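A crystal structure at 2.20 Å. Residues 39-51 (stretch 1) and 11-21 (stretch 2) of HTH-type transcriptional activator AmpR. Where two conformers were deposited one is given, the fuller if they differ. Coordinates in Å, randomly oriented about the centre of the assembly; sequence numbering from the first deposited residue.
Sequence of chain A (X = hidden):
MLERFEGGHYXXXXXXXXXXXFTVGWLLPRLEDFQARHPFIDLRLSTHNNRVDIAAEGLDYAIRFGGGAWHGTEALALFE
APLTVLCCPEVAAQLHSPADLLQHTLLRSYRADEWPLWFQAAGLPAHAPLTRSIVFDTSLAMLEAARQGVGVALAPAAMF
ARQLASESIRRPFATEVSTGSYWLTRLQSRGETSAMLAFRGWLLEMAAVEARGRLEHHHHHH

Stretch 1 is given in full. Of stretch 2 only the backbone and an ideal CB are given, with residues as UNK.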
# COMPACT_ATOMS: atom_id res chain seq x y z
N PRO A 39 -27.24 7.80 -8.33
CA PRO A 39 -26.90 7.14 -9.61
C PRO A 39 -26.29 8.08 -10.62
O PRO A 39 -25.59 7.63 -11.54
CB PRO A 39 -28.24 6.61 -10.11
CG PRO A 39 -29.29 7.32 -9.29
CD PRO A 39 -28.66 7.68 -8.00
N PHE A 40 -26.55 9.37 -10.48
CA PHE A 40 -26.21 10.43 -11.42
C PHE A 40 -24.82 11.02 -11.20
O PHE A 40 -24.33 11.75 -12.07
CB PHE A 40 -27.25 11.55 -11.29
CG PHE A 40 -27.33 12.14 -9.89
CD1 PHE A 40 -26.96 13.46 -9.65
CD2 PHE A 40 -27.73 11.35 -8.81
CE1 PHE A 40 -27.01 13.99 -8.35
CE2 PHE A 40 -27.79 11.86 -7.52
CZ PHE A 40 -27.43 13.18 -7.28
N ILE A 41 -24.20 10.78 -10.05
CA ILE A 41 -22.86 11.28 -9.78
C ILE A 41 -21.87 10.30 -10.36
O ILE A 41 -21.92 9.09 -10.08
CB ILE A 41 -22.63 11.47 -8.28
CG1 ILE A 41 -23.56 12.55 -7.70
CG2 ILE A 41 -21.14 11.79 -8.04
CD1 ILE A 41 -23.37 12.80 -6.23
N ASP A 42 -20.96 10.80 -11.17
CA ASP A 42 -19.92 9.97 -11.76
C ASP A 42 -18.67 10.19 -10.90
O ASP A 42 -18.02 11.23 -10.95
CB ASP A 42 -19.72 10.35 -13.22
CG ASP A 42 -18.52 9.70 -13.84
OD1 ASP A 42 -17.98 10.25 -14.83
OD2 ASP A 42 -18.08 8.64 -13.35
N LEU A 43 -18.39 9.20 -10.05
CA LEU A 43 -17.32 9.29 -9.06
C LEU A 43 -16.01 8.79 -9.65
O LEU A 43 -15.96 7.72 -10.26
CB LEU A 43 -17.67 8.46 -7.82
CG LEU A 43 -16.73 8.37 -6.65
CD1 LEU A 43 -16.57 9.73 -6.02
CD2 LEU A 43 -17.32 7.40 -5.68
N ARG A 44 -14.95 9.59 -9.50
CA ARG A 44 -13.60 9.17 -9.84
C ARG A 44 -12.81 9.01 -8.55
O ARG A 44 -12.30 9.99 -7.98
CB ARG A 44 -12.94 10.16 -10.80
CG ARG A 44 -13.19 9.86 -12.28
CD ARG A 44 -14.53 10.36 -12.67
NE ARG A 44 -14.67 10.50 -14.11
CZ ARG A 44 -14.26 11.57 -14.77
NH1 ARG A 44 -13.62 12.51 -14.08
NH2 ARG A 44 -14.44 11.68 -16.07
N LEU A 45 -12.68 7.77 -8.11
CA LEU A 45 -11.94 7.45 -6.91
C LEU A 45 -10.50 7.11 -7.26
O LEU A 45 -10.25 6.35 -8.20
CB LEU A 45 -12.61 6.27 -6.20
CG LEU A 45 -12.09 5.90 -4.82
CD1 LEU A 45 -12.16 7.11 -3.90
CD2 LEU A 45 -12.94 4.76 -4.31
N SER A 46 -9.55 7.68 -6.51
CA SER A 46 -8.16 7.28 -6.57
C SER A 46 -7.61 7.12 -5.16
O SER A 46 -8.12 7.73 -4.21
CB SER A 46 -7.32 8.30 -7.38
OG SER A 46 -7.35 9.58 -6.78
N THR A 47 -6.57 6.30 -5.00
CA THR A 47 -5.96 6.15 -3.69
C THR A 47 -4.62 6.87 -3.66
O THR A 47 -4.01 7.14 -4.69
CB THR A 47 -5.77 4.68 -3.27
OG1 THR A 47 -4.78 4.02 -4.09
CG2 THR A 47 -7.10 3.93 -3.31
N HIS A 48 -4.17 7.17 -2.45
CA HIS A 48 -2.91 7.86 -2.24
C HIS A 48 -2.36 7.41 -0.89
O HIS A 48 -3.00 6.63 -0.18
CB HIS A 48 -3.12 9.38 -2.37
CG HIS A 48 -3.92 9.78 -3.59
ND1 HIS A 48 -3.41 9.71 -4.87
CD2 HIS A 48 -5.20 10.19 -3.71
CE1 HIS A 48 -4.35 10.08 -5.73
NE2 HIS A 48 -5.44 10.38 -5.05
N ASN A 49 -1.16 7.88 -0.53
CA ASN A 49 -0.45 7.35 0.62
C ASN A 49 -0.29 8.36 1.75
O ASN A 49 0.71 8.33 2.47
CB ASN A 49 0.92 6.81 0.19
CG ASN A 49 1.94 7.91 -0.11
OD1 ASN A 49 1.61 9.09 -0.21
ND2 ASN A 49 3.21 7.49 -0.24
N ASN A 50 -1.26 9.25 1.92
CA ASN A 50 -1.32 10.23 3.01
C ASN A 50 -0.38 11.42 2.87
O ASN A 50 -0.28 12.22 3.81
CB ASN A 50 -1.05 9.61 4.37
CG ASN A 50 -1.94 10.19 5.43
OD1 ASN A 50 -3.15 10.33 5.22
ND2 ASN A 50 -1.35 10.57 6.57
N ARG A 51 0.33 11.57 1.75
CA ARG A 51 0.98 12.83 1.41
C ARG A 51 0.26 13.50 0.24
O ARG A 51 0.85 14.28 -0.51
CB ARG A 51 2.45 12.60 1.10
CG ARG A 51 3.26 12.17 2.31
CD ARG A 51 4.45 13.10 2.54
NE ARG A 51 5.35 12.63 3.60
CZ ARG A 51 5.29 12.99 4.88
NH1 ARG A 51 4.35 13.84 5.28
NH2 ARG A 51 6.16 12.51 5.76
N UNK A 11 -21.18 15.31 -15.83
CA UNK A 11 -22.56 15.61 -15.46
C UNK A 11 -23.15 14.56 -14.48
O UNK A 11 -23.85 13.63 -14.89
CB UNK A 11 -23.42 15.69 -16.72
N UNK A 12 -22.84 14.69 -13.19
CA UNK A 12 -21.85 15.64 -12.68
C UNK A 12 -20.61 14.86 -12.27
O UNK A 12 -20.71 13.70 -11.84
CB UNK A 12 -22.40 16.45 -11.51
N UNK A 13 -19.45 15.46 -12.38
CA UNK A 13 -18.21 14.75 -12.10
C UNK A 13 -17.79 15.04 -10.67
O UNK A 13 -17.89 16.18 -10.19
CB UNK A 13 -17.11 15.15 -13.08
N UNK A 14 -17.34 14.00 -9.97
CA UNK A 14 -16.82 14.13 -8.61
C UNK A 14 -15.55 13.30 -8.48
O UNK A 14 -15.56 12.10 -8.74
CB UNK A 14 -17.86 13.69 -7.58
N UNK A 15 -14.46 13.94 -8.06
CA UNK A 15 -13.18 13.25 -7.92
C UNK A 15 -12.75 13.25 -6.46
O UNK A 15 -12.53 14.31 -5.86
CB UNK A 15 -12.11 13.91 -8.79
N UNK A 16 -12.64 12.06 -5.87
CA UNK A 16 -12.24 11.90 -4.48
C UNK A 16 -10.98 11.04 -4.43
O UNK A 16 -10.91 10.01 -5.11
CB UNK A 16 -13.36 11.28 -3.65
N UNK A 17 -10.01 11.47 -3.64
CA UNK A 17 -8.83 10.68 -3.30
C UNK A 17 -8.85 10.33 -1.82
O UNK A 17 -9.21 11.16 -0.98
CB UNK A 17 -7.55 11.44 -3.65
N UNK A 18 -8.48 9.09 -1.51
CA UNK A 18 -8.51 8.56 -0.16
C UNK A 18 -7.23 7.78 0.09
O UNK A 18 -6.69 7.17 -0.83
CB UNK A 18 -9.74 7.68 0.06
N UNK A 19 -6.74 7.78 1.33
CA UNK A 19 -5.60 6.93 1.65
C UNK A 19 -5.96 5.48 1.37
O UNK A 19 -7.10 5.05 1.57
CB UNK A 19 -5.17 7.11 3.11
N UNK A 20 -4.98 4.71 0.88
CA UNK A 20 -5.27 3.37 0.41
C UNK A 20 -5.86 2.48 1.49
O UNK A 20 -6.83 1.76 1.25
CB UNK A 20 -4.00 2.73 -0.14
N UNK A 21 -5.30 2.55 2.69
CA UNK A 21 -5.80 1.74 3.80
C UNK A 21 -7.27 2.01 4.08
O UNK A 21 -8.05 1.08 4.33
CB UNK A 21 -4.98 2.01 5.06

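Strand 13-19 runs parallel to strand 42-48, and the backbone ladder sets the register. Position 11 points its CA-to-CB bond away from stretch 1, and nothing of stretch 1 lies within 5.5 Å of the CB, so almost any residue would suit; it is R11, poorly ordered. At position 12, after a cis peptide bond, CB points sideways, 5.1 Å from F40 O, and a polar residue would be at ease. D12 leaves the pairing to its backbone: D42 N donates to D12 O at 3.0 Å.

Position 13 turns to the side of the sheet that carries D42 and R44. With extended angles and CB 4.5 Å from R44 NH1, an acid, a polar residue or a compact aliphatic would each be plausible. It is V13, whose CG2 lies over one face of the R44 guanidinium at 3.0 Å from R44 NH1, a short van der Waals contact of a methyl with a cationic group and not a hydrogen bond.

Position 14 faces the other side, with CB 3.8 Å from I41 CG2 and 4.4 Å from L43 CD1. This greasy surface suits leucine, isoleucine, valine or methionine. L14, with chi1 t and chi2 p, brings CD2 to 3.8 Å from L43 CD1, while R44 N donates to L14 O at 2.7 Å.

At position 15 the CB returns to the R44 side, 4.0 Å from R44 O, and beta-branched or polar residues fit the strand. T15 lays CG2 3.8 Å from R44 CB, near the plane of the guanidinium at its edge; its OG1 is hydrogen-bonded elsewhere in the structure.

Position 16 has CB 4.3 Å from both L43 CD1 and L45 CD1, again calling for an aliphatic residue. V16, chi1 t, sets CG2 4.0 Å from L43 CD1.

Position 17 is decided by the H48 ring: an ideal CB would lie 2.7 Å from H48 CD2, a clash, so glycine is strongly favoured. G17 lets the ring edge approach, with H48 CD2 3.7 Å from G17 CA.

Position 18 points its CB toward the L45 and T47 side, 4.7 Å from L45 CD1; alanine or a larger aliphatic such as valine would be compatible with stretch 1. A18 adds just a methyl, and its backbone N donates to S46 O at 3.0 Å.

Position 19 directs CB away overall, yet within 4.3 Å of N50 OD1; as the N-cap it would suit serine, threonine, aspartate or asparagine, with valine also possible. V19, whose side chain cannot cap the helix, puts CG1 3.0 Å from N50 OD1, a short contact and not a hydrogen bond; that oxygen is hydrogen-bonded elsewhere in the structure.

Position 20 begins the helix and has room for a CB, so alanine or serine would also be conceivable. G20 N donates to H48 O at 3.0 Å. At position 21 nothing of stretch 1 lies within 5.5 Å of the CB, so many helix-compatible residues would do; it is T21.

Stretch 2 11-21: RDVLTVGAVGT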
# COMPACT_ATOMS: atom_id res chain seq x y z
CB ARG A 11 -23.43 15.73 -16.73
CG ARG A 11 -23.43 14.50 -17.63
CD ARG A 11 -23.37 14.83 -19.11
NE ARG A 11 -22.59 13.81 -19.81
CZ ARG A 11 -22.27 13.86 -21.09
NH1 ARG A 11 -22.65 14.88 -21.85
NH2 ARG A 11 -21.55 12.88 -21.63
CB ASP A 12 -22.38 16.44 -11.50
CG ASP A 12 -23.40 17.49 -11.91
OD1 ASP A 12 -23.36 17.94 -13.08
OD2 ASP A 12 -24.25 17.85 -11.06
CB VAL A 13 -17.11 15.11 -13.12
CG1 VAL A 13 -16.42 16.43 -12.77
CG2 VAL A 13 -16.11 13.98 -13.21
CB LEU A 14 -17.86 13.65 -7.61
CG LEU A 14 -17.38 13.52 -6.17
CD1 LEU A 14 -16.96 14.86 -5.62
CD2 LEU A 14 -18.47 12.89 -5.32
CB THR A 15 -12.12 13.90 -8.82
OG1 THR A 15 -11.92 15.25 -8.42
CG2 THR A 15 -12.61 13.91 -10.25
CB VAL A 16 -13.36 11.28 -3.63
CG1 VAL A 16 -12.87 11.08 -2.20
CG2 VAL A 16 -14.61 12.19 -3.63
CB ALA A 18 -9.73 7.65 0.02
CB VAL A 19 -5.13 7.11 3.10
CG1 VAL A 19 -4.51 8.44 3.27
CG2 VAL A 19 -6.29 7.03 4.04
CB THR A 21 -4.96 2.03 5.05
OG1 THR A 21 -3.59 1.66 4.78
CG2 THR A 21 -5.48 1.25 6.29
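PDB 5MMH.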